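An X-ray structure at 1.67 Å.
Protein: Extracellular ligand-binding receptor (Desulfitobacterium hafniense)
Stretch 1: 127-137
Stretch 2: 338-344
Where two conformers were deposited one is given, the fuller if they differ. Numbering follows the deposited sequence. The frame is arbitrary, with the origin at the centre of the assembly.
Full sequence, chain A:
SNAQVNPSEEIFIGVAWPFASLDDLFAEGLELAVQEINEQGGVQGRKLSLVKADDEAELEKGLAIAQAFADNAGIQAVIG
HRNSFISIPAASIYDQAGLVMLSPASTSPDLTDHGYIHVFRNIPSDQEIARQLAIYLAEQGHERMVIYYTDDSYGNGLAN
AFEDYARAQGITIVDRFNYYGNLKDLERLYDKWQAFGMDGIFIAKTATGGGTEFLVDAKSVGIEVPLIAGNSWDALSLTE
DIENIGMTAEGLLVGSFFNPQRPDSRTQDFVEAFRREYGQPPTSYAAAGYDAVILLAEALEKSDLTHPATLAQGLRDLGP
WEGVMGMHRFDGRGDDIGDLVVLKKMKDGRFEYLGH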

ATOM      1  N   GLN A 127       9.828   1.719   2.432  1.00 15.87           N
ATOM      2  CA  GLN A 127      11.014   2.562   2.445  1.00 14.79           C
ATOM      3  C   GLN A 127      10.683   3.998   2.042  1.00 15.74           C
ATOM      4  O   GLN A 127      11.158   4.964   2.664  1.00 17.42           O
ATOM      5  CB  GLN A 127      12.110   1.939   1.583  1.00 24.68           C
ATOM      6  CG  GLN A 127      13.162   2.904   1.122  1.00 32.42           C
ATOM      7  CD  GLN A 127      14.329   2.204   0.472  1.00 41.59           C
ATOM      8  OE1 GLN A 127      14.276   0.990   0.224  1.00 42.16           O
ATOM      9  NE2 GLN A 127      15.402   2.954   0.204  1.00 43.84           N
ATOM     10  N   GLU A 128       9.834   4.170   1.034  1.00 13.60           N
ATOM     11  CA  GLU A 128       9.444   5.537   0.628  1.00 12.72           C
ATOM     12  C   GLU A 128       8.532   6.227   1.651  1.00 14.01           C
ATOM     13  O   GLU A 128       8.664   7.423   1.920  1.00 16.18           O
ATOM     14  CB  GLU A 128       8.759   5.474  -0.741  1.00 22.26           C
ATOM     15  CG  GLU A 128       8.371   6.833  -1.259  1.00 27.67           C
ATOM     16  CD  GLU A 128       9.567   7.812  -1.345  1.00 39.76           C
ATOM     17  OE1 GLU A 128      10.730   7.353  -1.500  1.00 48.08           O
ATOM     18  OE2 GLU A 128       9.330   9.044  -1.255  1.00 36.04           O
ATOM     19  N   ILE A 129       7.639   5.449   2.267  1.00 15.68           N
ATOM     20  CA  ILE A 129       6.779   5.942   3.329  1.00 16.79           C
ATOM     21  C   ILE A 129       7.643   6.396   4.510  1.00 15.29           C
ATOM     22  O   ILE A 129       7.456   7.504   5.031  1.00 15.67           O
ATOM     23  CB  ILE A 129       5.817   4.801   3.745  1.00 17.12           C
ATOM     24  CG1 ILE A 129       4.736   4.668   2.665  1.00 19.09           C
ATOM     25  CG2 ILE A 129       5.207   5.028   5.126  1.00 21.87           C
ATOM     26  CD1 ILE A 129       4.008   3.271   2.705  1.00 21.78           C
ATOM     27  N   ALA A 130       8.618   5.564   4.886  1.00 13.56           N
ATOM     28  CA  ALA A 130       9.548   5.902   5.999  1.00 16.07           C
ATOM     29  C   ALA A 130      10.316   7.186   5.713  1.00 16.57           C
ATOM     30  O   ALA A 130      10.448   8.031   6.586  1.00 15.37           O
ATOM     31  CB  ALA A 130      10.538   4.732   6.278  1.00 16.92           C
ATOM     32  N   ARG A 131      10.792   7.335   4.481  0.50 14.54           N
ATOM     33  CA  ARG A 131      11.574   8.499   4.072  0.50 14.76           C
ATOM     34  C   ARG A 131      10.756   9.791   4.218  0.50 16.46           C
ATOM     35  O   ARG A 131      11.246  10.795   4.745  0.50 15.45           O
ATOM     36  CB  ARG A 131      12.031   8.307   2.626  0.50 14.95           C
ATOM     37  CG  ARG A 131      12.986   9.366   2.130  0.50 18.20           C
ATOM     38  CD  ARG A 131      13.643   8.901   0.821  0.50 20.82           C
ATOM     39  NE  ARG A 131      12.783   9.065  -0.354  0.50 23.14           N
ATOM     40  CZ  ARG A 131      13.164   9.660  -1.486  0.50 18.77           C
ATOM     41  NH1 ARG A 131      12.317   9.759  -2.496  0.50 17.37           N
ATOM     42  NH2 ARG A 131      14.384  10.155  -1.602  0.50 21.88           N
ATOM     43  N   GLN A 132       9.492   9.762   3.792  1.00 14.91           N
ATOM     44  CA  GLN A 132       8.675  10.971   3.844  1.00 14.87           C
ATOM     45  C   GLN A 132       8.274  11.255   5.260  1.00 14.55           C
ATOM     46  O   GLN A 132       8.156  12.427   5.630  1.00 17.38           O
ATOM     47  CB  GLN A 132       7.405  10.803   2.995  1.00 17.28           C
ATOM     48  CG  GLN A 132       7.696  10.550   1.566  1.00 20.38           C
ATOM     49  CD  GLN A 132       8.022  11.815   0.836  1.00 32.16           C
ATOM     50  OE1 GLN A 132       7.853  12.915   1.370  1.00 37.24           O
ATOM     51  NE2 GLN A 132       8.494  11.677  -0.394  1.00 34.80           N
ATOM     52  N   LEU A 133       8.034  10.191   6.051  1.00 13.28           N
ATOM     53  CA  LEU A 133       7.689  10.407   7.474  1.00 14.80           C
ATOM     54  C   LEU A 133       8.836  11.050   8.233  1.00 16.40           C
ATOM     55  O   LEU A 133       8.597  11.966   9.065  1.00 17.81           O
ATOM     56  CB  LEU A 133       7.254   9.117   8.205  1.00 13.80           C
ATOM     57  CG  LEU A 133       5.862   8.617   7.860  1.00 15.94           C
ATOM     58  CD1 LEU A 133       5.757   7.164   8.323  1.00 17.97           C
ATOM     59  CD2 LEU A 133       4.787   9.495   8.505  1.00 16.27           C
ATOM     60  N   ALA A 134      10.069  10.645   7.930  1.00 14.11           N
ATOM     61  CA  ALA A 134      11.206  11.225   8.657  1.00 13.79           C
ATOM     62  C   ALA A 134      11.358  12.704   8.337  1.00 16.03           C
ATOM     63  O   ALA A 134      11.632  13.536   9.228  1.00 14.99           O
ATOM     64  CB  ALA A 134      12.500  10.491   8.350  1.00 15.00           C
ATOM     65  N   ILE A 135      11.173  13.037   7.069  1.00 15.74           N
ATOM     66  CA  ILE A 135      11.273  14.444   6.647  1.00 16.41           C
ATOM     67  C   ILE A 135      10.248  15.308   7.359  1.00 18.55           C
ATOM     68  O   ILE A 135      10.575  16.383   7.835  1.00 17.62           O
ATOM     69  CB  ILE A 135      11.158  14.581   5.118  1.00 19.22           C
ATOM     70  CG1 ILE A 135      12.475  14.067   4.521  1.00 20.35           C
ATOM     71  CG2 ILE A 135      10.908  16.062   4.715  1.00 20.94           C
ATOM     72  CD1 ILE A 135      12.463  13.899   3.047  1.00 26.52           C
ATOM     73  N   TYR A 136       9.021  14.838   7.415  1.00 15.12           N
ATOM     74  CA  TYR A 136       7.934  15.595   8.024  1.00 15.49           C
ATOM     75  C   TYR A 136       8.177  15.731   9.518  1.00 15.77           C
ATOM     76  O   TYR A 136       8.025  16.821  10.095  1.00 16.15           O
ATOM     77  CB  TYR A 136       6.598  14.887   7.772  1.00 15.38           C
ATOM     78  CG  TYR A 136       5.453  15.610   8.454  1.00 16.32           C
ATOM     79  CD1 TYR A 136       4.957  16.799   7.944  1.00 18.51           C
ATOM     80  CD2 TYR A 136       4.890  15.101   9.631  1.00 22.23           C
ATOM     81  CE1 TYR A 136       3.908  17.455   8.578  1.00 24.55           C
ATOM     82  CE2 TYR A 136       3.854  15.751  10.258  1.00 25.72           C
ATOM     83  CZ  TYR A 136       3.369  16.915   9.731  1.00 26.69           C
ATOM     84  OH  TYR A 136       2.340  17.565  10.390  1.00 28.45           O
ATOM     85  N   LEU A 137       8.546  14.616  10.154  1.00 14.42           N
ATOM     86  CA  LEU A 137       8.676  14.626  11.619  1.00 14.19           C
ATOM     87  C   LEU A 137       9.810  15.542  12.043  1.00 16.14           C
ATOM     88  O   LEU A 137       9.697  16.287  13.034  1.00 16.17           O
ATOM     89  CB  LEU A 137       8.880  13.210  12.148  1.00 13.54           C
ATOM     90  CG  LEU A 137       7.603  12.356  12.022  1.00 14.03           C
ATOM     91  CD1 LEU A 137       8.005  10.897  12.294  1.00 15.86           C
ATOM     92  CD2 LEU A 137       6.511  12.840  13.008  1.00 16.31           C
ATOM     93  N   GLY A 338       6.667   7.320  -8.294  1.00 19.81           N
ATOM     94  CA  GLY A 338       5.926   8.579  -8.328  1.00 26.39           C
ATOM     95  C   GLY A 338       5.805   9.179  -6.937  1.00 26.24           C
ATOM     96  O   GLY A 338       5.936   8.448  -5.957  1.00 23.48           O
ATOM     97  N   ASP A 339       5.559  10.481  -6.830  1.00 27.10           N
ATOM     98  CA  ASP A 339       5.334  11.074  -5.502  1.00 26.76           C
ATOM     99  C   ASP A 339       3.903  10.775  -5.036  1.00 29.05           C
ATOM    100  O   ASP A 339       2.988  11.597  -5.163  1.00 32.16           O
ATOM    101  CB  ASP A 339       5.641  12.579  -5.464  1.00 36.19           C
ATOM    102  CG  ASP A 339       6.105  13.034  -4.078  1.00 43.39           C
ATOM    103  OD1 ASP A 339       5.598  12.479  -3.067  1.00 42.56           O
ATOM    104  OD2 ASP A 339       6.999  13.909  -3.997  1.00 49.38           O
ATOM    105  N   LEU A 340       3.735   9.573  -4.487  1.00 18.67           N
ATOM    106  CA  LEU A 340       2.413   9.057  -4.136  1.00 14.32           C
ATOM    107  C   LEU A 340       2.161   9.011  -2.621  1.00 15.27           C
ATOM    108  O   LEU A 340       1.046   8.695  -2.217  1.00 16.82           O
ATOM    109  CB  LEU A 340       2.260   7.626  -4.647  1.00 14.00           C
ATOM    110  CG  LEU A 340       2.345   7.614  -6.167  1.00 16.83           C
ATOM    111  CD1 LEU A 340       2.649   6.201  -6.627  1.00 16.96           C
ATOM    112  CD2 LEU A 340       1.013   8.126  -6.764  1.00 23.05           C
ATOM    113  N   VAL A 341       3.156   9.311  -1.790  1.00 14.79           N
ATOM    114  CA  VAL A 341       2.920   9.215  -0.351  1.00 14.98           C
ATOM    115  C   VAL A 341       1.999  10.359   0.111  1.00 15.46           C
ATOM    116  O   VAL A 341       2.205  11.555  -0.249  1.00 17.75           O
ATOM    117  CB  VAL A 341       4.227   9.274   0.436  1.00 15.92           C
ATOM    118  CG1 VAL A 341       3.952   9.458   1.985  1.00 16.46           C
ATOM    119  CG2 VAL A 341       5.048   8.000   0.169  1.00 18.24           C
ATOM    120  N   VAL A 342       1.005  10.010   0.955  1.00 15.16           N
ATOM    121  CA  VAL A 342       0.104  11.020   1.533  1.00 15.79           C
ATOM    122  C   VAL A 342       0.115  10.825   3.044  1.00 16.29           C
ATOM    123  O   VAL A 342      -0.092   9.693   3.526  1.00 17.10           O
ATOM    124  CB  VAL A 342      -1.323  10.785   0.990  1.00 15.21           C
ATOM    125  CG1 VAL A 342      -2.376  11.717   1.671  1.00 16.03           C
ATOM    126  CG2 VAL A 342      -1.371  10.980  -0.528  1.00 14.89           C
ATOM    127  N   LEU A 343       0.430  11.873   3.780  1.00 17.38           N
ATOM    128  CA  LEU A 343       0.428  11.803   5.247  1.00 18.09           C
ATOM    129  C   LEU A 343      -0.967  12.197   5.743  1.00 20.12           C
ATOM    130  O   LEU A 343      -1.575  13.189   5.289  1.00 20.74           O
ATOM    131  CB  LEU A 343       1.491  12.714   5.839  1.00 21.30           C
ATOM    132  CG  LEU A 343       2.921  12.452   5.349  1.00 20.55           C
ATOM    133  CD1 LEU A 343       3.928  13.218   6.218  1.00 25.39           C
ATOM    134  CD2 LEU A 343       3.241  10.989   5.421  1.00 18.85           C
ATOM    135  N   LYS A 344      -1.478  11.406   6.678  1.00 18.41           N
ATOM    136  CA  LYS A 344      -2.875  11.534   7.116  1.00 18.75           C
ATOM    137  C   LYS A 344      -2.890  11.579   8.612  1.00 21.67           C
ATOM    138  O   LYS A 344      -2.278  10.728   9.233  1.00 21.02           O
ATOM    139  CB  LYS A 344      -3.636  10.284   6.658  1.00 22.58           C
ATOM    140  CG  LYS A 344      -3.582  10.063   5.140  1.00 16.73           C
ATOM    141  CD  LYS A 344      -4.560   9.010   4.657  1.00 19.72           C
ATOM    142  CE  LYS A 344      -4.369   8.827   3.149  1.00 19.10           C
ATOM    143  NZ  LYS A 344      -5.282   7.818   2.585  1.00 21.29           N
TER

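The contact between helix 127-137 and the segment 338-344 is centred on two aliphatic side chains, V341 and L343. Both direct their CA-to-CB bonds toward the helix, whereas the intervening V342 points away, the alternation expected of an extended chain. The two residues account for about half of the 322 Å² buried between the stretches, 80 Å² on V341 and 86 Å² on L343. The helix and strand axes approach to 9.0 Å at an angle of 52°. Successive turns of the helix lie nearest V341 and L343 in turn: the CA atoms of I129 and V341 are 6.3 Å apart, those of L133 and L343 7.7 Å.

V341, with chi1 in the t well, fits among the side chains of three helical residues. V341 CG2 lies 3.8 Å from E128 CG, 4.1 Å from I129 CA and 4.2 Å from I129 CG1, while V341 CG1 packs 3.8 Å from Q132 CB. A short, branched side chain suits this position: both methyl groups lie against Q132, and CG2 also reaches E128 and I129. The longer L343 serves where the CA separation is greater. L343 CD2 meets L133 CD2 at 3.8 Å, and L343 CD1 approaches Y136 CB at 3.5 Å. The CA-to-CB bond of L133 points sideways, but its m,t rotamer brings the end of the side chain nearer the strand. Y136 meets the leucine with CB and the near part of its ring, which L343 CD1 approaches obliquely.

Toward the edge, Q132 and E128 present aliphatic carbons to V341 and keep their polar ends together on the helix. Q132 NE2 donates a hydrogen bond to E128 OE2 (2.9 Å, 163°), linking residues one turn apart. E128 is also held by R131, whose NE forms a salt bridge with E128 OE1 at 2.9 Å; R131 NH1 adds weak hydrogen bonds to E128 OE1 (3.0 Å) and OE2 (3.3 Å). The carboxylate is thus satisfied within the helix while its CG remains against the valine. R131 itself makes no contact with the second stretch.

At the polar edge, the end of the exposed D339 side chain comes nearer the helix, but D339 OD1 remains 4.0 Å from Q132 NE2, too far for a hydrogen bond. No hydrogen bond or salt bridge joins the two stretches. Their association rests on apolar packing, with the polar network confined to the helix and bordering the contact.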